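Local coordinates for protein putative angiotensinogen (Lampetra fluviatilis, PDB 5INW) that binds heparin, which promotes its inhibition of thrombin, a serpin activity, through a template mechanism, at residues Ser112-Leu117 with Lys152-Leu157; Leu117-Ala122 with Arg190-Leu195; Val264-Asn269 with Met274-Met279. The protein carries 1 engineered substitution. All coordinates share one frame; numbering follows the deposited sequence.

Contact 1 (Ser112-Leu117 with Lys152-Leu157); sequences SIASAL and KYFARL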
loop_
_atom_site.group_PDB
_atom_site.type_symbol
_atom_site.label_atom_id
_atom_site.label_comp_id
_atom_site.label_asym_id
_atom_site.label_seq_id
_atom_site.Cartn_x
_atom_site.Cartn_y
_atom_site.Cartn_z
ATOM N N SER A 112 -3.413 -1.729 3.146
ATOM C CA SER A 112 -3.634 -0.755 4.193
ATOM C C SER A 112 -4.926 -0.014 3.909
ATOM O O SER A 112 -5.765 0.144 4.798
ATOM C CB SER A 112 -2.497 0.258 4.294
ATOM O OG SER A 112 -2.688 1.120 5.410
ATOM N N ILE A 113 -5.079 0.409 2.661
ATOM C CA ILE A 113 -6.242 1.154 2.307
ATOM C C ILE A 113 -7.502 0.279 2.353
ATOM O O ILE A 113 -8.565 0.723 2.798
ATOM C CB ILE A 113 -6.083 1.850 0.949
ATOM C CG1 ILE A 113 -4.937 2.852 1.018
ATOM C CG2 ILE A 113 -7.368 2.632 0.592
ATOM C CD1 ILE A 113 -4.553 3.465 -0.330
ATOM N N ALA A 114 -7.389 -0.966 1.898
ATOM C CA ALA A 114 -8.538 -1.903 1.952
ATOM C C ALA A 114 -8.963 -2.218 3.393
ATOM O O ALA A 114 -10.157 -2.391 3.666
ATOM C CB ALA A 114 -8.234 -3.181 1.202
ATOM N N SER A 115 -7.977 -2.310 4.294
ATOM C CA SER A 115 -8.281 -2.558 5.672
ATOM C C SER A 115 -9.032 -1.411 6.287
ATOM O O SER A 115 -10.003 -1.638 7.020
ATOM C CB SER A 115 -7.033 -2.795 6.466
ATOM O OG SER A 115 -6.425 -3.923 5.958
ATOM N N ALA A 116 -8.576 -0.197 6.035
ATOM C CA ALA A 116 -9.241 0.941 6.616
ATOM C C ALA A 116 -10.671 1.038 6.074
ATOM O O ALA A 116 -11.609 1.266 6.833
ATOM C CB ALA A 116 -8.452 2.216 6.390
ATOM N N LEU A 117 -10.847 0.805 4.780
ATOM C CA LEU A 117 -12.193 0.854 4.178
ATOM C C LEU A 117 -13.096 -0.320 4.551
ATOM O O LEU A 117 -14.310 -0.195 4.511
ATOM C CB LEU A 117 -12.075 0.886 2.671
ATOM C CG LEU A 117 -11.318 2.070 2.065
ATOM C CD1 LEU A 117 -11.167 1.796 0.583
ATOM C CD2 LEU A 117 -12.031 3.383 2.286
ATOM N N LYS A 152 -14.892 -12.042 5.510
ATOM C CA LYS A 152 -14.351 -13.124 6.360
ATOM C C LYS A 152 -13.018 -13.650 5.810
ATOM O O LYS A 152 -12.127 -13.920 6.604
ATOM C CB LYS A 152 -15.315 -14.298 6.617
ATOM C CG LYS A 152 -14.656 -15.399 7.473
ATOM C CD LYS A 152 -15.573 -16.460 8.097
ATOM C CE LYS A 152 -14.751 -17.559 8.774
ATOM N NZ LYS A 152 -15.546 -18.518 9.586
ATOM N N TYR A 153 -12.889 -13.788 4.474
ATOM C CA TYR A 153 -11.668 -14.317 3.849
ATOM C C TYR A 153 -10.595 -13.211 3.680
ATOM O O TYR A 153 -9.433 -13.529 3.439
ATOM C CB TYR A 153 -11.937 -15.008 2.508
ATOM C CG TYR A 153 -13.160 -15.929 2.460
ATOM C CD1 TYR A 153 -13.128 -17.236 2.963
ATOM C CD2 TYR A 153 -14.361 -15.484 1.865
ATOM C CE1 TYR A 153 -14.265 -18.052 2.880
ATOM C CE2 TYR A 153 -15.495 -16.290 1.782
ATOM C CZ TYR A 153 -15.457 -17.568 2.290
ATOM O OH TYR A 153 -16.616 -18.329 2.191
ATOM N N PHE A 154 -10.969 -11.941 3.870
ATOM C CA PHE A 154 -10.008 -10.843 4.045
ATOM C C PHE A 154 -9.129 -10.981 5.323
ATOM O O PHE A 154 -7.929 -10.740 5.294
ATOM C CB PHE A 154 -10.749 -9.495 4.061
ATOM C CG PHE A 154 -9.839 -8.317 4.050
ATOM C CD1 PHE A 154 -9.087 -8.026 2.923
ATOM C CD2 PHE A 154 -9.685 -7.520 5.181
ATOM C CE1 PHE A 154 -8.213 -6.950 2.903
ATOM C CE2 PHE A 154 -8.797 -6.443 5.171
ATOM C CZ PHE A 154 -8.071 -6.149 4.018
ATOM N N ALA A 155 -9.720 -11.360 6.450
ATOM C CA ALA A 155 -8.969 -11.622 7.667
ATOM C C ALA A 155 -8.098 -12.872 7.511
ATOM O O ALA A 155 -7.023 -12.945 8.119
ATOM C CB ALA A 155 -9.899 -11.749 8.884
ATOM N N ARG A 156 -8.548 -13.857 6.728
ATOM C CA ARG A 156 -7.714 -15.041 6.492
ATOM C C ARG A 156 -6.455 -14.698 5.715
ATOM O O ARG A 156 -5.357 -15.151 6.088
ATOM C CB ARG A 156 -8.448 -16.173 5.774
ATOM C CG ARG A 156 -7.681 -17.517 5.853
ATOM C CD ARG A 156 -8.596 -18.719 5.760
ATOM N NE ARG A 156 -9.823 -18.414 6.515
ATOM C CZ ARG A 156 -10.995 -19.043 6.378
ATOM N NH1 ARG A 156 -11.117 -20.121 5.595
ATOM N NH2 ARG A 156 -12.041 -18.626 7.087
ATOM N N LEU A 157 -6.624 -13.924 4.633
ATOM C CA LEU A 157 -5.497 -13.372 3.851
ATOM C C LEU A 157 -4.500 -12.663 4.766
ATOM O O LEU A 157 -3.346 -13.022 4.779
ATOM C CB LEU A 157 -5.982 -12.380 2.767
ATOM C CG LEU A 157 -4.907 -11.716 1.869
ATOM C CD1 LEU A 157 -4.219 -12.775 1.030
ATOM C CD2 LEU A 157 -5.431 -10.593 0.973
#
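Phe-154 drives the far end of its ring into helix 110-122, where it meets Ser-115 and Ala-114. The ring comes edge first. Ser-115 OG lies in the plane of the ring, 3.4 Å from Phe-154 CZ and 3.5 Å from Phe-154 CE2, so the oxygen faces the C-H rim and not the pi cloud. At the other shoulder of the ring, Ala-114 CB sits 4.1 Å from Phe-154 CE1, an ordinary apolar touch. With CG anti to the backbone N (chi1 -172°), the ring of Phe-154 points toward helix 110-122, and the backbones of the two helices stay well apart: the nearest pair, Ser-115 CA and Phe-154 CA, is separated by 8.6 Å. One aromatic side chain therefore bridges the two segments, and only 109 Å² is buried between them. No hydrogen bond crosses. The hydroxyl of Ser-115 is instead bonded to Leu-111 O, one turn back in its own helix, so this buried polar atom can border a phenyl rim without losing its partner.

Helix 77-96 completes the packing, with Ile-81 and Val-85 against Phe-154 and Leu-88 against Ala-114. Helix 150-161 takes the place of serpin helix D, the element that binds heparin in antithrombin. Beneath it, helix 110-122 rests on the large sheet, touching strand 238-251 through Ser-112 and Ser-115, strand 389-401 through Ile-113 and Leu-117, and strand 405-417 through Ile-113 and Ala-116, with Ser-112 OG hydrogen-bonded to Thr-412 OG1.

Contact 2 (Leu117-Ala122 with Arg190-Leu195); sequences LGVVTA and RTVAHL
Helices 110-122 and 186-196 of the serpin fold, equivalent to its helices B and E, come together here through two small pairs, Val-119 with Val-192 and Ala-122 with Thr-191. In the first pair Val-119 CG1 meets Val-192 CG1 at 4.2 Å, methyl against methyl, and the two side chains cross at about a right angle. Val-119 sends CG1 out anti to its own N (chi1 176°), whereas in Val-192 the touching methyl is the one anti to the carbonyl carbon. One turn further along helix 110-122, Ala-122 CB lies 4.2 Å from Thr-191 OG1. Short side chains at these positions go with CA separations of 6.6 Å for Val-119 and Val-192 and 7.3 Å for Ala-122 and Thr-191.

The other threonine, Thr-121, turns from this interface to helix 126-136, where it packs on Leu-132 and Leu-136. Its OG1 donates to Leu-117 O at 2.6 Å, while Thr-121 N donates to the same oxygen from the opposite face of the carbonyl plane, so two bonds grip that oxygen. Val-119 also leans on Ile-242 of strand 238-251, linking the helix pair to the large sheet.

Both threonine hydroxyls are satisfied within their own helices, that of Thr-191 by Gln-187 O. What joins the segments, with 117 Å² buried, is van der Waals contact: one methyl pair, and an alanine methyl against a hydroxyl oxygen that is already bonded. No hydrogen bond spans them, and neither hydroxyl depends on the opposite helix for its partner.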
loop_
_atom_site.group_PDB
_atom_site.type_symbol
_atom_site.label_atom_id
_atom_site.label_comp_id
_atom_site.label_asym_id
_atom_site.label_seq_id
_atom_site.Cartn_x
_atom_site.Cartn_y
_atom_site.Cartn_z
ATOM N N LEU A 117 -10.847 0.805 4.780
ATOM C CA LEU A 117 -12.193 0.854 4.178
ATOM C C LEU A 117 -13.096 -0.320 4.551
ATOM O O LEU A 117 -14.310 -0.195 4.511
ATOM C CB LEU A 117 -12.075 0.886 2.671
ATOM C CG LEU A 117 -11.318 2.070 2.065
ATOM C CD1 LEU A 117 -11.167 1.796 0.583
ATOM C CD2 LEU A 117 -12.031 3.383 2.286
ATOM N N GLY A 118 -12.508 -1.468 4.882
ATOM C CA GLY A 118 -13.261 -2.596 5.430
ATOM C C GLY A 118 -13.906 -2.196 6.735
ATOM O O GLY A 118 -15.047 -2.521 6.992
ATOM N N VAL A 119 -13.185 -1.451 7.558
ATOM C CA VAL A 119 -13.735 -1.014 8.834
ATOM C C VAL A 119 -14.952 -0.082 8.584
ATOM O O VAL A 119 -16.004 -0.231 9.154
ATOM C CB VAL A 119 -12.665 -0.294 9.695
ATOM C CG1 VAL A 119 -13.307 0.238 10.966
ATOM C CG2 VAL A 119 -11.511 -1.241 10.071
ATOM N N VAL A 120 -14.794 0.851 7.673
ATOM C CA VAL A 120 -15.872 1.764 7.295
ATOM C C VAL A 120 -17.040 0.967 6.711
ATOM O O VAL A 120 -18.212 1.300 6.939
ATOM C CB VAL A 120 -15.358 2.877 6.289
ATOM C CG1 VAL A 120 -16.498 3.756 5.755
ATOM C CG2 VAL A 120 -14.327 3.780 6.943
ATOM N N THR A 121 -16.715 -0.058 5.933
ATOM C CA THR A 121 -17.773 -0.885 5.326
ATOM C C THR A 121 -18.626 -1.557 6.388
ATOM O O THR A 121 -19.824 -1.586 6.291
ATOM C CB THR A 121 -17.158 -1.935 4.373
ATOM O OG1 THR A 121 -16.373 -1.243 3.377
ATOM C CG2 THR A 121 -18.227 -2.762 3.733
ATOM N N ALA A 122 -17.961 -2.053 7.421
ATOM C CA ALA A 122 -18.597 -2.701 8.536
ATOM C C ALA A 122 -19.582 -1.844 9.259
ATOM O O ALA A 122 -20.526 -2.357 9.847
ATOM C CB ALA A 122 -17.541 -3.184 9.508
ATOM N N ARG A 190 -17.761 -5.849 17.679
ATOM C CA ARG A 190 -17.367 -7.222 17.588
ATOM C C ARG A 190 -16.937 -7.637 16.199
ATOM O O ARG A 190 -15.991 -8.438 16.104
ATOM C CB ARG A 190 -18.501 -8.139 17.997
ATOM C CG ARG A 190 -18.821 -7.998 19.440
ATOM C CD ARG A 190 -19.876 -8.988 19.801
ATOM N NE ARG A 190 -19.975 -9.092 21.255
ATOM C CZ ARG A 190 -20.852 -9.840 21.905
ATOM N NH1 ARG A 190 -21.694 -10.598 21.231
ATOM N NH2 ARG A 190 -20.892 -9.810 23.223
ATOM N N THR A 191 -17.599 -7.180 15.125
ATOM C CA THR A 191 -17.064 -7.533 13.786
ATOM C C THR A 191 -15.726 -6.844 13.563
ATOM O O THR A 191 -14.882 -7.432 12.891
ATOM C CB THR A 191 -17.964 -7.250 12.579
ATOM O OG1 THR A 191 -18.322 -5.915 12.649
ATOM C CG2 THR A 191 -19.236 -8.078 12.587
ATOM N N VAL A 192 -15.502 -5.656 14.122
ATOM C CA VAL A 192 -14.148 -5.076 13.990
ATOM C C VAL A 192 -13.084 -5.741 14.851
ATOM O O VAL A 192 -11.910 -5.731 14.458
ATOM C CB VAL A 192 -14.020 -3.514 14.118
ATOM C CG1 VAL A 192 -15.065 -2.806 13.257
ATOM C CG2 VAL A 192 -14.019 -3.059 15.551
ATOM N N ALA A 193 -13.468 -6.289 15.988
ATOM C CA ALA A 193 -12.532 -7.050 16.763
ATOM C C ALA A 193 -12.238 -8.405 16.074
ATOM O O ALA A 193 -11.082 -8.798 15.996
ATOM C CB ALA A 193 -13.049 -7.243 18.159
ATOM N N HIS A 194 -13.256 -9.059 15.505
ATOM C CA HIS A 194 -13.087 -10.378 14.884
ATOM C C HIS A 194 -12.387 -10.312 13.507
ATOM O O HIS A 194 -11.350 -10.905 13.322
ATOM C CB HIS A 194 -14.424 -11.195 14.849
ATOM C CG HIS A 194 -14.852 -11.699 16.209
ATOM N ND1 HIS A 194 -16.040 -11.326 16.820
ATOM C CD2 HIS A 194 -14.224 -12.512 17.095
ATOM C CE1 HIS A 194 -16.130 -11.902 18.005
ATOM N NE2 HIS A 194 -15.039 -12.623 18.199
ATOM N N LEU A 195 -12.886 -9.545 12.566
ATOM C CA LEU A 195 -12.248 -9.431 11.249
ATOM C C LEU A 195 -11.005 -8.510 11.139
ATOM O O LEU A 195 -10.178 -8.705 10.228
ATOM C CB LEU A 195 -13.262 -8.906 10.235
ATOM C CG LEU A 195 -14.616 -9.596 10.148
ATOM C CD1 LEU A 195 -15.390 -8.981 8.988
ATOM C CD2 LEU A 195 -14.458 -11.116 9.998
#

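Contact 3 (Val264-Asn269 with Met274-Met279); sequences VRFWVN and MMVPTM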
loop_
_atom_site.group_PDB
_atom_site.type_symbol
_atom_site.label_atom_id
_atom_site.label_comp_id
_atom_site.label_asym_id
_atom_site.label_seq_id
_atom_site.Cartn_x
_atom_site.Cartn_y
_atom_site.Cartn_z
ATOM N N VAL A 264 25.818 7.063 -10.187
ATOM C CA VAL A 264 25.593 6.847 -11.621
ATOM C C VAL A 264 24.475 7.810 -12.033
ATOM O O VAL A 264 23.582 8.125 -11.219
ATOM C CB VAL A 264 25.180 5.380 -11.903
ATOM C CG1 VAL A 264 24.644 5.180 -13.331
ATOM C CG2 VAL A 264 26.323 4.422 -11.589
ATOM N N ARG A 265 24.530 8.293 -13.271
ATOM C CA ARG A 265 23.468 9.142 -13.780
ATOM C C ARG A 265 22.241 8.292 -13.873
ATOM O O ARG A 265 22.246 7.235 -14.532
ATOM C CB ARG A 265 23.775 9.741 -15.154
ATOM C CG ARG A 265 24.699 10.962 -15.134
ATOM C CD ARG A 265 25.372 11.207 -16.481
ATOM N NE ARG A 265 26.600 11.974 -16.279
ATOM C CZ ARG A 265 27.768 11.477 -15.847
ATOM N NH1 ARG A 265 27.919 10.181 -15.558
ATOM N NH2 ARG A 265 28.815 12.296 -15.708
ATOM N N PHE A 266 21.215 8.736 -13.151
ATOM C CA PHE A 266 19.861 8.229 -13.305
ATOM C C PHE A 266 19.139 9.244 -14.166
ATOM O O PHE A 266 19.086 10.429 -13.824
ATOM C CB PHE A 266 19.186 8.086 -11.946
ATOM C CG PHE A 266 17.783 7.492 -11.992
ATOM C CD1 PHE A 266 17.586 6.121 -11.878
ATOM C CD2 PHE A 266 16.654 8.321 -12.087
ATOM C CE1 PHE A 266 16.302 5.587 -11.890
ATOM C CE2 PHE A 266 15.379 7.796 -12.122
ATOM C CZ PHE A 266 15.203 6.429 -12.018
ATOM N N TRP A 267 18.568 8.768 -15.270
ATOM C CA TRP A 267 17.844 9.609 -16.213
ATOM C C TRP A 267 16.323 9.610 -15.910
ATOM O O TRP A 267 15.605 8.703 -16.317
ATOM C CB TRP A 267 18.156 9.160 -17.646
ATOM C CG TRP A 267 19.581 9.464 -18.008
ATOM C CD1 TRP A 267 20.648 8.591 -18.014
ATOM C CD2 TRP A 267 20.120 10.746 -18.355
ATOM N NE1 TRP A 267 21.804 9.246 -18.361
ATOM C CE2 TRP A 267 21.515 10.568 -18.584
ATOM C CE3 TRP A 267 19.564 12.029 -18.515
ATOM C CZ2 TRP A 267 22.369 11.637 -18.972
ATOM C CZ3 TRP A 267 20.412 13.091 -18.912
ATOM C CH2 TRP A 267 21.799 12.883 -19.129
ATOM N N VAL A 268 15.866 10.672 -15.235
ATOM C CA VAL A 268 14.431 10.981 -15.035
ATOM C C VAL A 268 13.669 11.124 -16.356
ATOM O O VAL A 268 12.440 10.987 -16.383
ATOM C CB VAL A 268 14.214 12.314 -14.226
ATOM C CG1 VAL A 268 12.720 12.611 -13.973
ATOM C CG2 VAL A 268 14.968 12.296 -12.888
ATOM N N ASN A 269 14.414 11.338 -17.438
ATOM C CA ASN A 269 13.990 12.173 -18.533
ATOM C C ASN A 269 14.869 11.880 -19.761
ATOM O O ASN A 269 15.766 11.036 -19.698
ATOM C CB ASN A 269 14.247 13.609 -18.078
ATOM C CG ASN A 269 13.297 14.592 -18.676
ATOM O OD1 ASN A 269 13.184 14.688 -19.888
ATOM N ND2 ASN A 269 12.645 15.374 -17.830
ATOM N N MET A 274 20.671 12.978 -12.648
ATOM C CA MET A 274 21.196 13.214 -11.298
ATOM C C MET A 274 22.084 12.054 -10.815
ATOM O O MET A 274 21.942 10.933 -11.293
ATOM C CB MET A 274 20.045 13.481 -10.293
ATOM C CG MET A 274 19.131 12.293 -10.027
ATOM S SD MET A 274 17.553 12.580 -9.193
ATOM C CE MET A 274 18.011 13.843 -8.008
ATOM N N MET A 275 22.978 12.335 -9.859
ATOM C CA MET A 275 23.911 11.331 -9.333
ATOM C C MET A 275 23.289 10.532 -8.187
ATOM O O MET A 275 23.110 11.042 -7.079
ATOM C CB MET A 275 25.236 11.959 -8.885
ATOM C CG MET A 275 26.111 12.436 -10.038
ATOM S SD MET A 275 26.298 11.315 -11.466
ATOM C CE MET A 275 27.732 10.335 -11.014
ATOM N N VAL A 276 22.963 9.265 -8.468
ATOM C CA VAL A 276 22.271 8.411 -7.510
ATOM C C VAL A 276 23.150 7.236 -7.096
ATOM O O VAL A 276 23.598 6.498 -7.972
ATOM C CB VAL A 276 20.962 7.881 -8.110
ATOM C CG1 VAL A 276 20.141 7.138 -7.056
ATOM C CG2 VAL A 276 20.154 9.026 -8.665
ATOM N N PRO A 277 23.401 7.070 -5.778
ATOM C CA PRO A 277 24.212 5.944 -5.374
ATOM C C PRO A 277 23.527 4.700 -5.855
ATOM O O PRO A 277 22.390 4.453 -5.479
ATOM C CB PRO A 277 24.216 6.016 -3.837
ATOM C CG PRO A 277 23.009 6.785 -3.473
ATOM C CD PRO A 277 22.813 7.759 -4.613
ATOM N N THR A 278 24.197 3.969 -6.734
ATOM C CA THR A 278 23.593 2.891 -7.502
ATOM C C THR A 278 24.312 1.631 -7.114
ATOM O O THR A 278 25.542 1.610 -7.053
ATOM C CB THR A 278 23.714 3.199 -9.021
ATOM O OG1 THR A 278 23.040 4.435 -9.313
ATOM C CG2 THR A 278 23.109 2.085 -9.884
ATOM N N MET A 279 23.556 0.578 -6.857
ATOM C CA MET A 279 24.105 -0.693 -6.352
ATOM C C MET A 279 24.306 -1.639 -7.493
ATOM O O MET A 279 23.720 -1.440 -8.565
ATOM C CB MET A 279 23.151 -1.353 -5.351
ATOM C CG MET A 279 22.851 -0.475 -4.143
ATOM S SD MET A 279 21.645 -1.185 -3.056
ATOM C CE MET A 279 20.228 -1.462 -4.122
#
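Val-264 and Thr-278 cross at about a right angle, with Thr-278 OG1 3.5 Å from Val-264 CB. Arg-265 and Met-275, by contrast, run side by side and point the same way. Met-275 is bent at chi2 and chi3 (-45° and -90°), folding SD back to 4.0 Å from Arg-265 CG and bringing CE over the backbone of Val-264. On the other face Phe-266 CB packs on Val-276 CG2 at 3.5 Å.

These strands form the antiparallel hairpin at the edge of serpin sheet C, continued through strand 345-359, whose Pro-350 touches Phe-266 and Val-276. Val-264 and Val-276 make a hydrogen-bonded pair of it: Val-276 N reaches Val-264 O at 3.0 Å almost straight (177°), while Val-264 N returns to Val-276 O at 3.2 Å from above the carbonyl plane. Thr-278 OG1 donates to Val-276 O from the opposite face. A valine in place of Thr-278 would probably leave Val-276 O without this second donor and the side chain free of the bond that fixes its rotation beside Val-264. Pro-33 and Arg-10 of the separate C-terminal peptide chain pack on Val-276 and Phe-266 respectively.

Overall arrangement
Contacts 1 and 2 are neighbours, their centres 9 Å apart. Both use helix 110-122 and share Leu-117, and their outer helices also meet, Ala-155 CB packing on Leu-195 O and Lys-152 CA on Leu-195 CD2. Together they belong to the helices packed over the large sheet. Contact 3 lies on the opposite side of the chain's centre, about 37 Å from contact 1 and 44 Å from contact 2, centre to centre, and touches neither. In this cleaved form, strand 405-417 corresponds to the inserted reactive loop; helix 110-122 reaches it through Ser-112, Ile-113 and Ala-116, while contact 3 meets the C-terminal peptide, the other product of the cleavage.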